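Beta-ketoacyl synthase (PDB 4CW4) catalyses the condensation of acetyl-CoA with malonyl-ACP to 3-oxobutanoyl-ACP, the primer that starts bacterial fatty acid synthesis, and works as a homodimer. Local coordinates at residues F435-G440 and C533-K538; T469-Y474 and A484-S489. All blocks are in the same frame, centred on the assembly; numbering follows the deposited sequence. Where two conformers were deposited one is given.

Contact 1: residues F435-G440 and C533-K538; sequences FVHAHG and CFINSK
Three backbone hydrogen bonds join the parallel strands. Phe-534 N points almost along the C=O axis of Phe-435 and makes a nearly straight bond to its O (N-H...O 170°). His-437 then bonds on both sides of its residue, N to Phe-534 O at 2.8 Å and O from Asn-536 N. His-439 N approaches Asn-536 O at too poor an angle to bond and is taken up by Glu-450. Water 1, in the plane of the His-439 imidazole, bonds both ND1 (2.8 Å) and Ser-537 OG. CG of His-439 stands anti to the backbone N (chi1 180°), which carries the ring over Lys-538: one face meets Lys-538 N, and CE1 comes 3.1 Å from Lys-538 O. His-439, predicted to be catalytic, thus lies against strand 532-539, close to Cys-286 and His-477. At the other end Cys-533 SG, anti to its own backbone N, sits over one face of the Phe-435 ring, 3.8 Å from the centroid, with CB above the same face. This sulfur also meets the edge of the His-437 ring at CD2. Asn-536 turns its amide to Ser-546, Asn-410 and Glu-450. Strand 434-437 runs between 532-539 and 466-469; helix 409-425 covers the face carrying Phe-534, while helix 482-496 packs against Phe-435, His-437 and Ile-535 on the other.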
loop_
_atom_site.group_PDB
_atom_site.type_symbol
_atom_site.label_atom_id
_atom_site.label_comp_id
_atom_site.label_asym_id
_atom_site.label_seq_id
_atom_site.Cartn_x
_atom_site.Cartn_y
_atom_site.Cartn_z
ATOM N N PHE A 435 -6.016 27.267 12.339
ATOM C CA PHE A 435 -5.325 26.493 13.362
ATOM C C PHE A 435 -4.643 25.292 12.718
ATOM O O PHE A 435 -4.928 24.931 11.568
ATOM C CB PHE A 435 -6.263 26.101 14.521
ATOM C CG PHE A 435 -7.350 25.092 14.179
ATOM C CD1 PHE A 435 -8.417 25.422 13.349
ATOM C CD2 PHE A 435 -7.336 23.828 14.762
ATOM C CE1 PHE A 435 -9.429 24.490 13.080
ATOM C CE2 PHE A 435 -8.333 22.902 14.488
ATOM C CZ PHE A 435 -9.380 23.240 13.650
ATOM N N VAL A 436 -3.724 24.699 13.470
ATOM C CA VAL A 436 -2.950 23.567 12.993
ATOM C C VAL A 436 -3.257 22.343 13.840
ATOM O O VAL A 436 -3.183 22.368 15.070
ATOM C CB VAL A 436 -1.431 23.845 13.080
ATOM C CG1 VAL A 436 -0.620 22.618 12.613
ATOM C CG2 VAL A 436 -1.043 25.086 12.289
ATOM N N HIS A 437 -3.634 21.269 13.168
ATOM C CA HIS A 437 -3.633 19.940 13.761
ATOM C C HIS A 437 -2.236 19.389 13.563
ATOM O O HIS A 437 -1.894 18.851 12.498
ATOM C CB HIS A 437 -4.708 19.046 13.133
ATOM C CG HIS A 437 -5.853 18.802 14.058
ATOM N ND1 HIS A 437 -5.794 17.850 15.047
ATOM C CD2 HIS A 437 -7.048 19.435 14.203
ATOM C CE1 HIS A 437 -6.905 17.897 15.760
ATOM N NE2 HIS A 437 -7.684 18.847 15.264
ATOM N N ALA A 438 -1.420 19.552 14.599
ATOM C CA ALA A 438 -0.037 19.154 14.535
ATOM C C ALA A 438 0.072 17.654 14.486
ATOM O O ALA A 438 -0.736 16.937 15.057
ATOM C CB ALA A 438 0.720 19.660 15.735
ATOM N N HIS A 439 1.113 17.202 13.817
ATOM C CA HIS A 439 1.454 15.795 13.802
ATOM C C HIS A 439 1.593 15.328 15.249
ATOM O O HIS A 439 0.999 14.334 15.638
ATOM C CB HIS A 439 2.741 15.569 13.027
ATOM C CG HIS A 439 3.156 14.140 12.980
ATOM N ND1 HIS A 439 2.378 13.164 12.396
ATOM C CD2 HIS A 439 4.261 13.514 13.455
ATOM C CE1 HIS A 439 2.996 11.998 12.495
ATOM N NE2 HIS A 439 4.129 12.180 13.151
ATOM N N GLY A 440 2.372 16.064 16.037
ATOM C CA GLY A 440 2.370 15.932 17.491
ATOM C C GLY A 440 2.436 14.499 17.973
ATOM O O GLY A 440 1.543 14.045 18.678
ATOM N N CYS A 533 -8.397 24.753 8.877
ATOM C CA CYS A 533 -7.463 23.900 9.598
ATOM C C CYS A 533 -6.415 23.332 8.654
ATOM O O CYS A 533 -6.742 22.847 7.556
ATOM C CB CYS A 533 -8.176 22.731 10.270
ATOM S SG CYS A 533 -7.066 21.721 11.288
ATOM N N PHE A 534 -5.163 23.386 9.097
ATOM C CA PHE A 534 -4.062 22.715 8.427
ATOM C C PHE A 534 -3.766 21.419 9.175
ATOM O O PHE A 534 -3.370 21.437 10.352
ATOM C CB PHE A 534 -2.848 23.624 8.426
ATOM C CG PHE A 534 -3.103 24.933 7.733
ATOM C CD1 PHE A 534 -3.167 24.989 6.363
ATOM C CD2 PHE A 534 -3.314 26.090 8.454
ATOM C CE1 PHE A 534 -3.410 26.166 5.715
ATOM C CE2 PHE A 534 -3.570 27.273 7.811
ATOM C CZ PHE A 534 -3.619 27.315 6.437
ATOM N N ILE A 535 -3.983 20.299 8.489
ATOM C CA ILE A 535 -3.691 18.974 9.031
ATOM C C ILE A 535 -2.253 18.615 8.650
ATOM O O ILE A 535 -1.928 18.584 7.457
ATOM C CB ILE A 535 -4.626 17.905 8.433
ATOM C CG1 ILE A 535 -6.109 18.290 8.543
ATOM C CG2 ILE A 535 -4.370 16.561 9.093
ATOM C CD1 ILE A 535 -6.627 18.497 9.906
ATOM N N ASN A 536 -1.399 18.367 9.639
ATOM C CA ASN A 536 -0.005 18.078 9.373
ATOM C C ASN A 536 0.388 16.658 9.763
ATOM O O ASN A 536 0.007 16.163 10.832
ATOM C CB ASN A 536 0.907 19.071 10.092
ATOM C CG ASN A 536 2.296 19.102 9.474
ATOM O OD1 ASN A 536 2.437 19.048 8.242
ATOM N ND2 ASN A 536 3.327 19.113 10.312
ATOM N N SER A 537 1.133 15.998 8.890
ATOM C CA SER A 537 1.463 14.590 9.107
ATOM C C SER A 537 2.773 14.187 8.458
ATOM O O SER A 537 3.248 14.769 7.472
ATOM C CB SER A 537 0.342 13.695 8.586
ATOM O OG SER A 537 0.463 12.355 9.015
ATOM N N LYS A 538 3.371 13.136 9.004
ATOM C CA LYS A 538 4.646 12.680 8.496
ATOM C C LYS A 538 4.819 11.283 8.975
ATOM O O LYS A 538 4.090 10.779 9.846
ATOM C CB LYS A 538 5.811 13.515 9.037
ATOM C CG LYS A 538 5.452 14.912 9.517
ATOM C CD LYS A 538 6.368 15.392 10.592
ATOM C CE LYS A 538 7.754 15.629 10.107
ATOM N NZ LYS A 538 8.292 16.904 10.658
HETATM O O HOH W 1 -0.287 12.573 11.625
#

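Contact 2: residues T469-Y474 and A484-S489; sequences TAVKAY and ADQLIS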
loop_
_atom_site.group_PDB
_atom_site.type_symbol
_atom_site.label_atom_id
_atom_site.label_comp_id
_atom_site.label_asym_id
_atom_site.label_seq_id
_atom_site.Cartn_x
_atom_site.Cartn_y
_atom_site.Cartn_z
ATOM N N THR A 469 -3.144 22.207 18.064
ATOM C CA THR A 469 -3.736 21.122 18.827
ATOM C C THR A 469 -3.102 19.804 18.362
ATOM O O THR A 469 -2.506 19.750 17.290
ATOM C CB THR A 469 -5.272 21.135 18.686
ATOM O OG1 THR A 469 -5.870 20.175 19.578
ATOM C CG2 THR A 469 -5.718 20.872 17.253
ATOM N N ALA A 470 -3.192 18.765 19.196
ATOM C CA ALA A 470 -2.500 17.497 18.941
ATOM C C ALA A 470 -3.351 16.299 19.367
ATOM O O ALA A 470 -3.395 15.926 20.527
ATOM C CB ALA A 470 -1.153 17.488 19.647
ATOM N N VAL A 471 -4.055 15.724 18.400
ATOM C CA VAL A 471 -5.049 14.704 18.696
ATOM C C VAL A 471 -4.409 13.446 19.306
ATOM O O VAL A 471 -5.069 12.717 20.044
ATOM C CB VAL A 471 -5.863 14.337 17.436
ATOM C CG1 VAL A 471 -5.036 13.441 16.500
ATOM C CG2 VAL A 471 -7.193 13.689 17.811
ATOM N N LYS A 472 -3.129 13.202 19.017
ATOM C CA LYS A 472 -2.467 11.986 19.519
ATOM C C LYS A 472 -2.320 11.993 21.037
ATOM O O LYS A 472 -2.104 10.947 21.651
ATOM C CB LYS A 472 -1.101 11.774 18.858
ATOM C CG LYS A 472 -1.177 11.481 17.351
ATOM C CD LYS A 472 0.207 11.346 16.724
ATOM C CE LYS A 472 0.147 11.113 15.212
ATOM N NZ LYS A 472 -0.529 12.229 14.496
ATOM N N ALA A 473 -2.449 13.159 21.663
ATOM C CA ALA A 473 -2.456 13.205 23.123
ATOM C C ALA A 473 -3.608 12.370 23.683
ATOM O O ALA A 473 -3.492 11.746 24.754
ATOM C CB ALA A 473 -2.589 14.645 23.596
ATOM N N TYR A 474 -4.730 12.414 22.974
ATOM C CA TYR A 474 -5.945 11.698 23.373
ATOM C C TYR A 474 -5.997 10.249 22.905
ATOM O O TYR A 474 -6.366 9.365 23.685
ATOM C CB TYR A 474 -7.188 12.419 22.844
ATOM C CG TYR A 474 -7.373 13.815 23.379
ATOM C CD1 TYR A 474 -7.928 14.015 24.639
ATOM C CD2 TYR A 474 -6.990 14.937 22.648
ATOM C CE1 TYR A 474 -8.124 15.282 25.152
ATOM C CE2 TYR A 474 -7.171 16.218 23.167
ATOM C CZ TYR A 474 -7.744 16.380 24.420
ATOM O OH TYR A 474 -7.940 17.631 24.953
ATOM N N ALA A 484 -6.495 10.935 9.612
ATOM C CA ALA A 484 -7.954 10.916 9.645
ATOM C C ALA A 484 -8.462 11.256 11.063
ATOM O O ALA A 484 -9.417 11.990 11.214
ATOM C CB ALA A 484 -8.509 9.564 9.190
ATOM N N ASP A 485 -7.825 10.720 12.098
ATOM C CA ASP A 485 -8.149 11.135 13.467
ATOM C C ASP A 485 -8.032 12.664 13.594
ATOM O O ASP A 485 -8.845 13.320 14.249
ATOM C CB ASP A 485 -7.204 10.489 14.499
ATOM C CG ASP A 485 -7.389 8.985 14.639
ATOM O OD1 ASP A 485 -8.495 8.458 14.369
ATOM O OD2 ASP A 485 -6.406 8.334 15.076
ATOM N N GLN A 486 -6.983 13.228 12.993
ATOM C CA GLN A 486 -6.799 14.684 12.984
ATOM C C GLN A 486 -7.938 15.408 12.266
ATOM O O GLN A 486 -8.533 16.346 12.807
ATOM C CB GLN A 486 -5.450 15.070 12.353
ATOM C CG GLN A 486 -4.219 14.591 13.109
ATOM C CD GLN A 486 -2.944 14.827 12.295
ATOM O OE1 GLN A 486 -2.674 14.140 11.313
ATOM N NE2 GLN A 486 -2.179 15.800 12.685
ATOM N N LEU A 487 -8.220 15.003 11.034
ATOM C CA LEU A 487 -9.260 15.644 10.231
ATOM C C LEU A 487 -10.601 15.603 10.948
ATOM O O LEU A 487 -11.294 16.602 11.037
ATOM C CB LEU A 487 -9.364 14.979 8.844
ATOM C CG LEU A 487 -10.515 15.525 7.965
ATOM C CD1 LEU A 487 -10.434 17.017 7.841
ATOM C CD2 LEU A 487 -10.540 14.881 6.560
ATOM N N ILE A 488 -10.954 14.463 11.504
ATOM C CA ILE A 488 -12.271 14.354 12.095
ATOM C C ILE A 488 -12.369 15.213 13.352
ATOM O O ILE A 488 -13.394 15.863 13.579
ATOM C CB ILE A 488 -12.646 12.887 12.298
ATOM C CG1 ILE A 488 -13.056 12.300 10.940
ATOM C CG2 ILE A 488 -13.772 12.742 13.314
ATOM C CD1 ILE A 488 -13.310 10.850 10.963
ATOM N N SER A 489 -11.308 15.254 14.146
ATOM C CA SER A 489 -11.294 16.163 15.285
ATOM C C SER A 489 -11.458 17.616 14.834
ATOM O O SER A 489 -12.211 18.381 15.449
ATOM C CB SER A 489 -10.021 16.012 16.096
ATOM O OG SER A 489 -10.029 16.969 17.133
HETATM O O HOH W 2 -3.393 16.608 15.727
HETATM O O HOH W 1 -0.287 12.573 11.625
#
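Gln-486 reaches from helix 482-496 across to the turn that follows strand 466-469. Its CG leaves CB anti to the carbonyl carbon (chi1 -64°) and lies 3.7 Å from Val-471 CG1, the two side chains crossing obliquely. The chain then extends, bringing CD to 4.2 Å from Lys-472 NZ. At the tip the amide divides its work: OE1 accepts from water 1 (2.9 Å), which in turn accepts from Lys-472 NZ (2.9 Å), while NE2 bonds to Asn-536 O on strand 532-539 and gives a weak, long bond to water 2. Water 2 also accepts from Val-471 N (2.9 Å), so the turn and the helix are bridged by two waters at the Gln-486 amide. Beside the amide, Val-471 supplies the apolar contact. With CG1 in the crowded position between N and carbonyl carbon (chi1 76°), CG1 faces Gln-486 and the CB of Asp-485, whereas CG2 lies 3.9 Å from Asp-485 O and 4.0 Å from Ser-489 CB, one helical turn on. The carboxylate of Asp-485 is held by Ser-366, Ser-478, Gln-368 and Asn-19. The largely extended Lys-472 bends at chi4 (60°) to bring NZ to His-439 O as well as to water 1; a positive charge there would probably disfavour protonation of nearby His-439. Lys-472 lies beside His-439 and His-477, the predicted histidines of the Cys-His-His active site characteristic of KAS I/II ketosynthases, in the thiolase fold.

How the contacts relate
The centres of contacts 1 and 2 lie about 8 Å apart, both in the ketosynthase domain, and contact 2 is nested in the chain loop that contact 1 closes: 435-440 comes first, then 469-474, 484-489 and finally 533-538. Strand 466-469 pairs with strand 434-437 and leads into the turn of contact 2, while helix 482-496 packs over the strands of contact 1. Direct hydrogen bonds and a shared water join the two contacts, so that each segment of contact 2 is tied to one of contact 1. Strand ends, turn and helix thus meet around His-439, consistent with a preorganised active site.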